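PDB 3ZOU: farnesyl pyrophosphate synthase from Pseudomonas aeruginosa, which catalyses the magnesium-dependent condensation of geranyl diphosphate with isopentenyl diphosphate to give farnesyl diphosphate, a precursor of longer isoprenoids. Local coordinates for residues Gly116-Ala119 / Leu120-Val124; Glu27-Gln30 / Arg31-Ala35; Glu265-Asp268 / Leu269-Ala273; Leu208-Tyr211 / Ala212-Ile215; Gln220-Asp223 / Asp224-Val228. All blocks are in the same frame, centred on the assembly; numbering follows the deposited sequence.

Contact 1: Gly116-Ala119 / Leu120-Val124; sequences GLQA and LAFEV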
loop_
_atom_site.group_PDB
_atom_site.type_symbol
_atom_site.label_atom_id
_atom_site.label_comp_id
_atom_site.label_asym_id
_atom_site.label_seq_id
_atom_site.Cartn_x
_atom_site.Cartn_y
_atom_site.Cartn_z
ATOM N N GLY A 116 -5.708 2.491 4.342
ATOM C CA GLY A 116 -4.809 2.836 5.406
ATOM C C GLY A 116 -4.132 1.589 5.985
ATOM O O GLY A 116 -2.992 1.672 6.395
ATOM N N LEU A 117 -4.824 0.446 5.985
ATOM C CA LEU A 117 -4.210 -0.819 6.455
ATOM C C LEU A 117 -3.111 -1.202 5.507
ATOM O O LEU A 117 -2.094 -1.720 5.931
ATOM C CB LEU A 117 -5.266 -1.936 6.571
ATOM C CG LEU A 117 -6.290 -1.782 7.706
ATOM C CD1 LEU A 117 -7.379 -2.826 7.558
ATOM C CD2 LEU A 117 -5.653 -1.795 9.052
ATOM N N GLN A 118 -3.324 -1.033 4.201
ATOM C CA GLN A 118 -2.258 -1.386 3.268
ATOM C C GLN A 118 -1.005 -0.558 3.510
ATOM O O GLN A 118 0.102 -1.051 3.573
ATOM C CB GLN A 118 -2.709 -1.344 1.804
ATOM C CG GLN A 118 -1.533 -1.715 0.919
ATOM C CD GLN A 118 -1.812 -2.045 -0.549
ATOM O OE1 GLN A 118 -0.992 -2.726 -1.147
ATOM N NE2 GLN A 118 -2.798 -1.463 -1.142
ATOM N N ALA A 119 -1.185 0.772 3.609
ATOM C CA ALA A 119 -0.012 1.643 3.922
ATOM C C ALA A 119 0.660 1.240 5.233
ATOM O O ALA A 119 1.879 1.202 5.264
ATOM C CB ALA A 119 -0.410 3.106 3.965
ATOM N N LEU A 120 -0.177 0.907 6.196
ATOM C CA LEU A 120 0.400 0.538 7.498
ATOM C C LEU A 120 1.272 -0.679 7.395
ATOM O O LEU A 120 2.250 -0.811 8.132
ATOM C CB LEU A 120 -0.688 0.366 8.490
ATOM C CG LEU A 120 -0.344 0.038 9.938
ATOM C CD1 LEU A 120 0.503 1.153 10.481
ATOM C CD2 LEU A 120 -1.643 -0.076 10.720
ATOM N N ALA A 121 0.866 -1.656 6.599
ATOM C CA ALA A 121 1.640 -2.890 6.439
ATOM C C ALA A 121 3.078 -2.517 6.061
ATOM O O ALA A 121 4.065 -3.106 6.533
ATOM C CB ALA A 121 1.014 -3.819 5.444
ATOM N N PHE A 122 3.216 -1.624 5.090
ATOM C CA PHE A 122 4.520 -1.201 4.547
ATOM C C PHE A 122 5.265 -0.319 5.554
ATOM O O PHE A 122 6.461 -0.494 5.764
ATOM C CB PHE A 122 4.351 -0.544 3.148
ATOM C CG PHE A 122 3.861 -1.531 2.129
ATOM C CD1 PHE A 122 4.678 -2.575 1.730
ATOM C CD2 PHE A 122 2.616 -1.461 1.596
ATOM C CE1 PHE A 122 4.234 -3.468 0.743
ATOM C CE2 PHE A 122 2.174 -2.353 0.621
ATOM C CZ PHE A 122 2.970 -3.385 0.252
ATOM N N GLU A 123 4.523 0.517 6.297
ATOM C CA GLU A 123 5.134 1.274 7.369
ATOM C C GLU A 123 5.774 0.369 8.404
ATOM O O GLU A 123 6.884 0.648 8.839
ATOM C CB GLU A 123 4.057 2.164 8.059
ATOM C CG GLU A 123 4.671 3.059 9.138
ATOM C CD GLU A 123 3.639 3.926 9.801
ATOM O OE1 GLU A 123 2.548 4.200 9.289
ATOM O OE2 GLU A 123 3.925 4.299 10.964
ATOM N N VAL A 124 5.070 -0.669 8.822
ATOM C CA VAL A 124 5.550 -1.575 9.863
ATOM C C VAL A 124 6.854 -2.244 9.442
ATOM O O VAL A 124 7.778 -2.418 10.246
ATOM C CB VAL A 124 4.457 -2.568 10.210
ATOM C CG1 VAL A 124 4.948 -3.810 10.891
ATOM C CG2 VAL A 124 3.431 -1.861 11.062
#
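The first torsions of Gln118 and Phe122 bring the two side chains alongside each other: CG of Gln118 swings opposite the main-chain nitrogen (chi1 180°), and CG of Phe122 lies opposite its carbonyl carbon (chi1 -66°), which tips the ring back along the helix toward the glutamine. With the rest of the glutamine chain extended, both run in the same direction. The touching is done by the ring's CE2 corner, which lies 3.8 Å from Gln118 CG; Gln118 OE1 approaches the same corner at the ring edge, in the ring plane, 3.6 Å from Phe122 CE2. The amide is turned 33° from the ring plane, so the two flat groups neither stack nor stand upright on one another. Deeper in, Phe122 CD2 comes within 3.2 Å of the backbone oxygen Gln118 O. Helical bonds on either side of this pair in sequence include Ala121 N to Leu117 O at 3.0 Å and Glu123 N to Ala119 O at 2.9 Å. Gln118 NE2 donates a hydrogen bond to Asp115 O of the second subunit, which ties down the amide, while Phe122 stacks on Phe122 of that subunit. Leu117 and Ala121 pack on helix 67-85, where Gln118 also touches Tyr79. An i/i+4 pair on helix 107-126 thus lines the subunit interface of a dimeric, all-helical prenyltransferase fold.

Contact 2: Glu27-Gln30 / Arg31-Ala35; sequences EELQ and RLYEA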
loop_
_atom_site.group_PDB
_atom_site.type_symbol
_atom_site.label_atom_id
_atom_site.label_comp_id
_atom_site.label_asym_id
_atom_site.label_seq_id
_atom_site.Cartn_x
_atom_site.Cartn_y
_atom_site.Cartn_z
ATOM N N GLU A 27 -7.970 13.260 17.648
ATOM C CA GLU A 27 -9.365 12.972 17.791
ATOM C C GLU A 27 -10.180 12.908 16.477
ATOM O O GLU A 27 -11.071 12.077 16.380
ATOM C CB GLU A 27 -9.991 14.009 18.703
ATOM C CG GLU A 27 -11.372 13.664 19.199
ATOM C CD GLU A 27 -11.841 14.651 20.266
ATOM O OE1 GLU A 27 -11.151 15.687 20.448
ATOM O OE2 GLU A 27 -12.883 14.378 20.914
ATOM N N GLU A 28 -9.847 13.720 15.481
ATOM C CA GLU A 28 -10.584 13.711 14.220
ATOM C C GLU A 28 -10.495 12.395 13.443
ATOM O O GLU A 28 -11.317 12.113 12.547
ATOM C CB GLU A 28 -10.162 14.844 13.300
ATOM C CG GLU A 28 -10.288 16.249 13.958
ATOM C CD GLU A 28 -9.048 16.727 14.676
ATOM O OE1 GLU A 28 -8.280 15.968 15.301
ATOM O OE2 GLU A 28 -8.828 17.966 14.635
ATOM N N LEU A 29 -9.502 11.622 13.833
ATOM C CA LEU A 29 -9.207 10.330 13.149
ATOM C C LEU A 29 -9.701 9.143 13.917
ATOM O O LEU A 29 -9.500 8.001 13.516
ATOM C CB LEU A 29 -7.698 10.240 12.885
ATOM C CG LEU A 29 -7.065 11.313 11.977
ATOM C CD1 LEU A 29 -5.559 11.153 11.976
ATOM C CD2 LEU A 29 -7.639 11.292 10.564
ATOM N N GLN A 30 -10.427 9.359 15.041
ATOM C CA GLN A 30 -10.853 8.259 15.854
ATOM C C GLN A 30 -11.705 7.256 15.126
ATOM O O GLN A 30 -11.519 6.060 15.263
ATOM C CB GLN A 30 -11.620 8.789 17.072
ATOM C CG GLN A 30 -10.618 9.166 18.133
ATOM C CD GLN A 30 -11.242 9.735 19.376
ATOM O OE1 GLN A 30 -12.382 10.185 19.366
ATOM N NE2 GLN A 30 -10.462 9.760 20.446
ATOM N N ARG A 31 -12.653 7.729 14.334
ATOM C CA ARG A 31 -13.592 6.763 13.706
ATOM C C ARG A 31 -12.867 5.929 12.648
ATOM O O ARG A 31 -13.111 4.718 12.548
ATOM C CB ARG A 31 -14.771 7.504 13.072
ATOM C CG ARG A 31 -15.895 6.601 12.594
ATOM C CD ARG A 31 -17.116 7.415 12.160
ATOM N NE ARG A 31 -18.271 6.642 11.739
ATOM C CZ ARG A 31 -18.491 6.252 10.512
ATOM N NH1 ARG A 31 -17.553 6.411 9.566
ATOM N NH2 ARG A 31 -19.598 5.590 10.229
ATOM N N LEU A 32 -11.972 6.555 11.890
ATOM C CA LEU A 32 -11.190 5.798 10.912
ATOM C C LEU A 32 -10.380 4.694 11.539
ATOM O O LEU A 32 -10.399 3.562 11.066
ATOM C CB LEU A 32 -10.268 6.799 10.162
ATOM C CG LEU A 32 -9.288 6.120 9.182
ATOM C CD1 LEU A 32 -10.029 5.473 8.036
ATOM C CD2 LEU A 32 -8.272 7.143 8.683
ATOM N N TYR A 33 -9.730 5.037 12.656
ATOM C CA TYR A 33 -8.925 4.044 13.379
ATOM C C TYR A 33 -9.841 2.979 13.980
ATOM O O TYR A 33 -9.450 1.812 14.042
ATOM C CB TYR A 33 -7.999 4.685 14.394
ATOM C CG TYR A 33 -6.747 5.186 13.741
ATOM C CD1 TYR A 33 -6.736 6.354 12.960
ATOM C CD2 TYR A 33 -5.571 4.471 13.836
ATOM C CE1 TYR A 33 -5.586 6.770 12.308
ATOM C CE2 TYR A 33 -4.405 4.864 13.141
ATOM C CZ TYR A 33 -4.425 6.038 12.414
ATOM O OH TYR A 33 -3.251 6.446 11.780
ATOM N N GLU A 34 -11.025 3.354 14.446
ATOM C CA GLU A 34 -11.971 2.332 14.865
ATOM C C GLU A 34 -12.378 1.380 13.760
ATOM O O GLU A 34 -12.499 0.156 13.983
ATOM C CB GLU A 34 -13.221 2.945 15.511
ATOM C CG GLU A 34 -14.141 1.862 16.073
ATOM C CD GLU A 34 -13.446 0.627 16.790
ATOM O OE1 GLU A 34 -12.732 0.916 17.798
ATOM O OE2 GLU A 34 -13.549 -0.619 16.364
ATOM N N ALA A 35 -12.590 1.919 12.568
ATOM C CA ALA A 35 -12.925 1.044 11.404
ATOM C C ALA A 35 -11.745 0.140 11.036
ATOM O O ALA A 35 -11.951 -1.019 10.636
ATOM C CB ALA A 35 -13.387 1.792 10.166
HETATM O O HOH W 1 -12.019 9.581 11.519
HETATM O O HOH W 2 -13.693 10.523 14.371
#
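The Tyr33 ring presents its edge to the carbonyl oxygen of Leu29. Leu29 O lies in the plane of that ring, 3.3 Å from Tyr33 CD1, and the leucine's methylene is an apolar neighbour of the same ring atom, with Leu29 CB 4.0 Å from Tyr33 CD1. CG of Tyr33 stands opposite the carbonyl carbon (chi1 -82°), and this sends the aromatic group back along the chain to its partner. Leu29 O is also the acceptor for Tyr33 N at 3.1 Å, in a nearly straight bond, so a single carbonyl receives the amide and borders the ring as well. Here a short 3-10 segment, residues 27-29, runs into helix 30-40, and amides of the opening turn look to solvent for partners. One water accepts from Leu32 N at 3.0 Å and donates to Glu28 O at 2.8 Å; another accepts from Arg31 N at 3.0 Å, with only a weak bond to Glu28 O. Leu29 and Tyr33 are buried, and pack on Gly156 and Ser151 of the second subunit. Gln30 and Arg31 are exposed. The arginine chain is extended from CG to NE and carries its guanidinium away from Gln30, to a salt bridge between NH1 and Asp106. Glu34, bonded through its amide to Gln30 O at 2.9 Å, bends at its second torsion and leads its carboxylate away from residues 27-30.

Contact 3: Glu265-Asp268 / Leu269-Ala273; sequences ELRD and LALAA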
loop_
_atom_site.group_PDB
_atom_site.type_symbol
_atom_site.label_atom_id
_atom_site.label_comp_id
_atom_site.label_asym_id
_atom_site.label_seq_id
_atom_site.Cartn_x
_atom_site.Cartn_y
_atom_site.Cartn_z
ATOM N N GLU A 265 -1.482 -35.543 -1.859
ATOM C CA GLU A 265 -0.278 -35.341 -2.644
ATOM C C GLU A 265 0.346 -33.969 -2.365
ATOM O O GLU A 265 1.557 -33.862 -2.282
ATOM C CB GLU A 265 -0.579 -35.474 -4.142
ATOM C CG GLU A 265 -1.015 -36.885 -4.511
ATOM C CD GLU A 265 -1.517 -37.050 -5.915
ATOM O OE1 GLU A 265 -1.873 -36.059 -6.601
ATOM O OE2 GLU A 265 -1.595 -38.233 -6.293
ATOM N N LEU A 266 -0.492 -32.949 -2.213
ATOM C CA LEU A 266 -0.031 -31.569 -1.913
ATOM C C LEU A 266 0.590 -31.512 -0.501
ATOM O O LEU A 266 1.684 -30.968 -0.308
ATOM C CB LEU A 266 -1.172 -30.552 -2.066
ATOM C CG LEU A 266 -1.638 -30.361 -3.543
ATOM C CD1 LEU A 266 -2.966 -29.702 -3.506
ATOM C CD2 LEU A 266 -0.572 -29.577 -4.333
ATOM N N ARG A 267 -0.102 -32.126 0.465
ATOM C CA ARG A 267 0.505 -32.249 1.799
ATOM C C ARG A 267 1.898 -32.916 1.672
ATOM O O ARG A 267 2.900 -32.509 2.255
ATOM C CB ARG A 267 -0.322 -33.131 2.681
ATOM C CG ARG A 267 0.337 -33.462 4.021
ATOM C CD ARG A 267 -0.284 -34.696 4.642
ATOM N NE ARG A 267 -0.047 -35.852 3.796
ATOM C CZ ARG A 267 -0.672 -37.020 3.961
ATOM N NH1 ARG A 267 -1.630 -37.095 4.872
ATOM N NH2 ARG A 267 -0.406 -38.031 3.112
ATOM N N ASP A 268 1.963 -34.004 0.922
ATOM C CA ASP A 268 3.234 -34.672 0.772
ATOM C C ASP A 268 4.321 -33.849 0.131
ATOM O O ASP A 268 5.442 -33.919 0.493
ATOM C CB ASP A 268 3.065 -35.991 0.005
ATOM C CG ASP A 268 2.231 -36.982 0.709
ATOM O OD1 ASP A 268 2.006 -36.854 1.957
ATOM O OD2 ASP A 268 1.817 -37.960 0.011
ATOM N N LEU A 269 3.963 -33.032 -0.871
ATOM C CA LEU A 269 4.929 -32.152 -1.460
ATOM C C LEU A 269 5.422 -31.127 -0.470
ATOM O O LEU A 269 6.583 -30.842 -0.445
ATOM C CB LEU A 269 4.297 -31.443 -2.683
ATOM C CG LEU A 269 4.044 -32.290 -3.899
ATOM C CD1 LEU A 269 3.196 -31.548 -4.946
ATOM C CD2 LEU A 269 5.344 -32.794 -4.481
ATOM N N ALA A 270 4.506 -30.636 0.390
ATOM C CA ALA A 270 4.895 -29.668 1.429
ATOM C C ALA A 270 5.893 -30.295 2.401
ATOM O O ALA A 270 6.886 -29.711 2.771
ATOM C CB ALA A 270 3.692 -29.155 2.160
ATOM N N LEU A 271 5.584 -31.529 2.819
ATOM C CA LEU A 271 6.469 -32.229 3.811
ATOM C C LEU A 271 7.821 -32.529 3.178
ATOM O O LEU A 271 8.836 -32.344 3.798
ATOM C CB LEU A 271 5.796 -33.508 4.279
ATOM C CG LEU A 271 4.546 -33.269 5.144
ATOM C CD1 LEU A 271 3.829 -34.591 5.416
ATOM C CD2 LEU A 271 4.773 -32.490 6.413
ATOM N N ALA A 272 7.816 -32.927 1.935
ATOM C CA ALA A 272 9.075 -33.246 1.219
ATOM C C ALA A 272 9.957 -32.013 1.075
ATOM O O ALA A 272 11.145 -32.081 1.167
ATOM C CB ALA A 272 8.786 -33.780 -0.138
ATOM N N ALA A 273 9.320 -30.840 0.868
ATOM C CA ALA A 273 10.092 -29.625 0.790
ATOM C C ALA A 273 10.827 -29.330 2.072
ATOM O O ALA A 273 11.844 -28.665 2.027
ATOM C CB ALA A 273 9.180 -28.460 0.491
#
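The backbone here is helical: Leu269 N, Ala270 N, Leu271 N and Ala272 N donate to Glu265 O, Leu266 O, Arg267 O and Asp268 O respectively, each at 2.9 Å. Against this backbone, Arg267 and Leu271 make the main side-chain contact. The methyl CD1 of Leu271 rests on the aliphatic part of the arginine, 3.9 Å from Arg267 CG, and the two chains pass at a slant. Leucine CG stands opposite its carbonyl carbon (chi1 -69°), a setting that lays the side chain back over the preceding turn and brings Leu271 CG within 3.4 Å of Arg267 O. Beyond CD the arginine no longer follows the leucine. A bend at its third torsion (64°) turns the guanidinium to the adjacent Asp268, which it grips side-on through two nitrogens converging on one oxygen: Arg267 NE and Arg267 NH2 each lie 2.9 Å from Asp268 OD1. Both donors reach that oxygen from one face of the carboxylate, although it stays close to the guanidinium plane. This salt bridge between consecutive residues may partly offset the two charges on a surface-facing side of the helix. A looser apolar approach joins Leu266 CD2 to Leu269 CD1, at 4.3 Å. Helix 256-273 belongs to the all-helical fold: Leu266 and Ala270 press on helix 202-227, at Val221, Tyr211 and Ile215, while Arg267, Ala270 and Leu271 pack on helix 282-293, at Val292, Ala288, Arg285 and Arg289.

Contact 4: Leu208-Tyr211 / Ala212-Ile215; sequences LERY and AEAI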
loop_
_atom_site.group_PDB
_atom_site.type_symbol
_atom_site.label_atom_id
_atom_site.label_comp_id
_atom_site.label_asym_id
_atom_site.label_seq_id
_atom_site.Cartn_x
_atom_site.Cartn_y
_atom_site.Cartn_z
ATOM N N LEU A 208 11.374 -23.551 1.315
ATOM C CA LEU A 208 10.226 -22.956 2.001
ATOM C C LEU A 208 9.215 -22.415 1.041
ATOM O O LEU A 208 7.990 -22.488 1.270
ATOM C CB LEU A 208 10.712 -21.906 3.039
ATOM C CG LEU A 208 11.292 -22.426 4.347
ATOM C CD1 LEU A 208 11.966 -21.297 5.074
ATOM C CD2 LEU A 208 10.258 -23.091 5.260
ATOM N N GLU A 209 9.679 -21.900 -0.114
ATOM C CA GLU A 209 8.745 -21.533 -1.196
ATOM C C GLU A 209 7.938 -22.707 -1.785
ATOM O O GLU A 209 6.728 -22.604 -1.953
ATOM C CB GLU A 209 9.484 -20.741 -2.273
ATOM C CG GLU A 209 8.568 -20.378 -3.421
ATOM C CD GLU A 209 9.330 -19.608 -4.492
ATOM O OE1 GLU A 209 9.581 -18.394 -4.296
ATOM O OE2 GLU A 209 9.722 -20.235 -5.487
ATOM N N ARG A 210 8.600 -23.862 -1.963
ATOM C CA ARG A 210 7.914 -25.057 -2.393
ATOM C C ARG A 210 6.842 -25.477 -1.370
ATOM O O ARG A 210 5.732 -25.901 -1.753
ATOM C CB ARG A 210 8.916 -26.180 -2.672
ATOM C CG ARG A 210 9.713 -25.939 -3.908
ATOM C CD ARG A 210 10.376 -27.280 -4.330
ATOM N NE ARG A 210 11.349 -27.737 -3.398
ATOM C CZ ARG A 210 12.582 -27.233 -3.264
ATOM N NH1 ARG A 210 13.036 -26.217 -4.004
ATOM N NH2 ARG A 210 13.392 -27.734 -2.358
ATOM N N TYR A 211 7.237 -25.441 -0.107
ATOM C CA TYR A 211 6.301 -25.731 0.976
ATOM C C TYR A 211 5.066 -24.876 0.835
ATOM O O TYR A 211 3.940 -25.334 0.970
ATOM C CB TYR A 211 7.038 -25.584 2.336
ATOM C CG TYR A 211 6.086 -25.573 3.529
ATOM C CD1 TYR A 211 5.479 -24.416 3.946
ATOM C CD2 TYR A 211 5.721 -26.736 4.138
ATOM C CE1 TYR A 211 4.590 -24.373 4.978
ATOM C CE2 TYR A 211 4.794 -26.734 5.188
ATOM C CZ TYR A 211 4.236 -25.554 5.626
ATOM O OH TYR A 211 3.305 -25.538 6.625
ATOM N N ALA A 212 5.306 -23.569 0.740
ATOM C CA ALA A 212 4.225 -22.585 0.757
ATOM C C ALA A 212 3.293 -22.732 -0.443
ATOM O O ALA A 212 2.108 -22.620 -0.324
ATOM C CB ALA A 212 4.871 -21.195 0.791
ATOM N N GLU A 213 3.866 -23.006 -1.613
ATOM C CA GLU A 213 3.072 -23.289 -2.783
ATOM C C GLU A 213 2.130 -24.444 -2.596
ATOM O O GLU A 213 0.956 -24.389 -2.910
ATOM C CB GLU A 213 3.993 -23.563 -3.995
ATOM C CG GLU A 213 4.808 -22.382 -4.465
ATOM C CD GLU A 213 5.945 -22.694 -5.456
ATOM O OE1 GLU A 213 6.435 -23.838 -5.522
ATOM O OE2 GLU A 213 6.392 -21.744 -6.133
ATOM N N ALA A 214 2.693 -25.498 -2.025
ATOM C CA ALA A 214 1.910 -26.701 -1.784
ATOM C C ALA A 214 0.808 -26.523 -0.771
ATOM O O ALA A 214 -0.350 -26.934 -1.001
ATOM C CB ALA A 214 2.863 -27.852 -1.447
ATOM N N ILE A 215 1.080 -25.929 0.390
ATOM C CA ILE A 215 0.022 -25.752 1.336
ATOM C C ILE A 215 -1.043 -24.779 0.896
ATOM O O ILE A 215 -2.197 -24.921 1.261
ATOM C CB ILE A 215 0.477 -25.398 2.758
ATOM C CG1 ILE A 215 1.279 -24.092 2.805
ATOM C CG2 ILE A 215 1.338 -26.484 3.319
ATOM C CD1 ILE A 215 1.218 -23.414 4.126
HETATM O O HOH W 3 9.105 -23.005 -6.181
#
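Tyr211 and Ile215 supply the apolar part of this contact, which includes a CH-pi interaction. Methyl CG2 of Ile215 sits over one face of the tyrosine ring, 4.1 Å from its centroid and shifted toward the rim, while Ile215 CD1 comes 3.6 Å from Tyr211 CE1. Both branches of the isoleucine therefore lie against the ring. A chi1 of 60° places its CG1 in the crowded position between backbone N and carbonyl carbon and sets CG2 opposite the carbonyl carbon, so that CG2 lies over the face while CD1 reaches CE1; the tyrosine CG stands opposite its own nitrogen (chi1 168°). The phenol end is fixed separately: Tyr211 OH is hydrogen-bonded to Leu284 O. Charge dominates elsewhere on the helix. Glu209 OE2 and Glu213 OE2 lie 3.7 Å apart, a proximity that may raise the proton affinity of one of them. A water lies 2.9 Å from Glu209 OE2 and equally far from Glu213 OE1, placed to donate to either, though more acceptors surround it than it has protons. Backbone bonds keep both pairs one turn apart: Glu213 N to Glu209 O at 2.9 Å and Ile215 N to Tyr211 O at 3.0 Å. In the bundle of helices, Tyr211 and Ile215 of helix 202-227 pack on helices 256-273 and 282-293, at Ala270, Leu287 and Ala288, whereas Ala212 and Glu213 turn to Glu187 on helix 171-196.

Contact 5: Gln220-Asp223 / Asp224-Val228; sequences QVQD and DILDV. With MG (magnesium ion), chain F.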
loop_
_atom_site.group_PDB
_atom_site.type_symbol
_atom_site.label_atom_id
_atom_site.label_comp_id
_atom_site.label_asym_id
_atom_site.label_seq_id
_atom_site.Cartn_x
_atom_site.Cartn_y
_atom_site.Cartn_z
ATOM N N GLN A 220 -6.990 -24.834 -0.559
ATOM C CA GLN A 220 -8.089 -24.585 -1.475
ATOM C C GLN A 220 -8.775 -25.896 -1.902
ATOM O O GLN A 220 -10.007 -25.947 -2.015
ATOM C CB GLN A 220 -7.599 -23.816 -2.700
ATOM C CG GLN A 220 -7.119 -22.426 -2.333
ATOM C CD GLN A 220 -8.204 -21.553 -1.729
ATOM O OE1 GLN A 220 -9.404 -21.683 -2.016
ATOM N NE2 GLN A 220 -7.806 -20.702 -0.782
ATOM N N VAL A 221 -7.957 -26.911 -2.128
ATOM C CA VAL A 221 -8.504 -28.251 -2.481
ATOM C C VAL A 221 -9.359 -28.772 -1.346
ATOM O O VAL A 221 -10.542 -29.214 -1.540
ATOM C CB VAL A 221 -7.390 -29.228 -2.857
ATOM C CG1 VAL A 221 -7.995 -30.628 -3.151
ATOM C CG2 VAL A 221 -6.540 -28.738 -4.017
ATOM N N GLN A 222 -8.798 -28.766 -0.122
ATOM C CA GLN A 222 -9.588 -29.289 1.025
ATOM C C GLN A 222 -10.838 -28.438 1.284
ATOM O O GLN A 222 -11.895 -28.960 1.675
ATOM C CB GLN A 222 -8.703 -29.423 2.283
ATOM C CG GLN A 222 -9.364 -30.014 3.495
ATOM C CD GLN A 222 -9.714 -31.493 3.288
ATOM O OE1 GLN A 222 -9.302 -32.106 2.291
ATOM N NE2 GLN A 222 -10.491 -32.036 4.180
ATOM N N ASP A 223 -10.775 -27.121 1.109
ATOM C CA ASP A 223 -11.976 -26.302 1.315
ATOM C C ASP A 223 -13.125 -26.706 0.366
ATOM O O ASP A 223 -14.290 -26.779 0.809
ATOM C CB ASP A 223 -11.704 -24.828 1.041
ATOM C CG ASP A 223 -11.145 -24.099 2.228
ATOM O OD1 ASP A 223 -10.872 -24.734 3.279
ATOM O OD2 ASP A 223 -10.894 -22.851 2.109
ATOM N N ASP A 224 -12.769 -26.971 -0.883
ATOM C CA ASP A 224 -13.705 -27.393 -1.913
ATOM C C ASP A 224 -14.290 -28.743 -1.503
ATOM O O ASP A 224 -15.512 -28.977 -1.642
ATOM C CB ASP A 224 -13.097 -27.523 -3.305
ATOM C CG ASP A 224 -12.847 -26.168 -3.995
ATOM O OD1 ASP A 224 -13.169 -25.153 -3.381
ATOM O OD2 ASP A 224 -12.350 -26.219 -5.134
ATOM N N ILE A 225 -13.446 -29.639 -0.994
ATOM C CA ILE A 225 -13.913 -30.957 -0.621
ATOM C C ILE A 225 -14.909 -30.825 0.506
ATOM O O ILE A 225 -15.979 -31.445 0.457
ATOM C CB ILE A 225 -12.756 -31.867 -0.228
ATOM C CG1 ILE A 225 -11.941 -32.258 -1.443
ATOM C CG2 ILE A 225 -13.276 -33.102 0.559
ATOM C CD1 ILE A 225 -10.571 -32.767 -1.142
ATOM N N LEU A 226 -14.595 -30.023 1.523
ATOM C CA LEU A 226 -15.458 -29.857 2.665
ATOM C C LEU A 226 -16.800 -29.196 2.305
ATOM O O LEU A 226 -17.830 -29.500 2.909
ATOM C CB LEU A 226 -14.733 -29.075 3.767
ATOM C CG LEU A 226 -13.595 -29.827 4.437
ATOM C CD1 LEU A 226 -12.836 -28.907 5.390
ATOM C CD2 LEU A 226 -14.094 -31.089 5.140
ATOM N N ASP A 227 -16.772 -28.267 1.354
ATOM C CA ASP A 227 -18.016 -27.642 0.795
ATOM C C ASP A 227 -18.994 -28.660 0.171
ATOM O O ASP A 227 -20.205 -28.537 0.351
ATOM C CB ASP A 227 -17.665 -26.619 -0.263
ATOM C CG ASP A 227 -17.204 -25.305 0.317
ATOM O OD1 ASP A 227 -17.238 -25.131 1.557
ATOM O OD2 ASP A 227 -16.788 -24.438 -0.482
ATOM N N VAL A 228 -18.467 -29.647 -0.552
ATOM C CA VAL A 228 -19.265 -30.815 -0.985
ATOM C C VAL A 228 -19.763 -31.602 0.226
ATOM O O VAL A 228 -19.008 -32.365 0.832
ATOM C CB VAL A 228 -18.440 -31.734 -1.924
ATOM C CG1 VAL A 228 -19.235 -32.962 -2.377
ATOM C CG2 VAL A 228 -17.998 -30.957 -3.153
HETATM MG MG MG F . -12.778 -23.112 -3.884
HETATM O O HOH W 4 -10.995 -23.509 -3.078
HETATM O O HOH W 5 -11.591 -23.857 -5.894
HETATM O O HOH W 6 -13.448 -22.547 -1.827
HETATM O O HOH W 7 -14.819 -23.109 -4.570
HETATM O O HOH W 8 -12.470 -21.224 -4.086
#
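Gln220 O accepts twice, from Asp224 N at 3.2 Å and from a metal-bound water at 2.8 Å. That water also donates to Gln220 OE1, 2.6 Å away, so the glutamine holds it through main chain and side chain while staying outside the magnesium coordination sphere. Asp224 binds the magnesium ion directly through one oxygen, OD1, at 2.1 Å, and five waters complete the six ligands. CG of Asp224 lies opposite its carbonyl carbon (chi1 -76°), which directs the carboxylate back toward Gln220. Its other oxygen, Asp224 OD2, receives a 2.6 Å bond from another metal-bound water and one from Tyr250 N, fixing the rotation of the group. Asp223, Asp224 and Asp227 fit the DDxxD pattern, the second aspartate-rich motif of prenyl synthases; Asp223 does not bind this ion here and forms a salt bridge with Arg294. Val221 CG1 and Ile225 CD1 make an apolar contact at 3.9 Å, side by side. Leu226 CG sits 3.8 Å from Gln222 NE2, whose hydrogen bond goes to Arg294 O. At this end of helix 202-227, Val221 and Ile225 pack on helix 256-273, and Gln220 meets His178 and Thr182 of helix 171-196.

All five are local contacts between residues close in sequence, four within one helix and contact 2 at a helix start. Contacts 1 and 4 are mainly buried, whereas 2, 3 and 5 are partly buried. Contacts 1 and 2, about 16 Å apart between centres, both meet the second subunit; aromatic and amide packing dominates the first, backbone amides bridged by waters the second. Contacts 3, 4 and 5 lie in another part of the fold: 4 and 5 share helix 202-227, and helix 256-273 of contact 3 packs on it, at Tyr211 and Ala214 of contact 4 and, through Leu266, at Val221 of contact 5. Carboxylates meet a guanidinium in contact 3, another carboxylate in contact 4 and magnesium in contact 5.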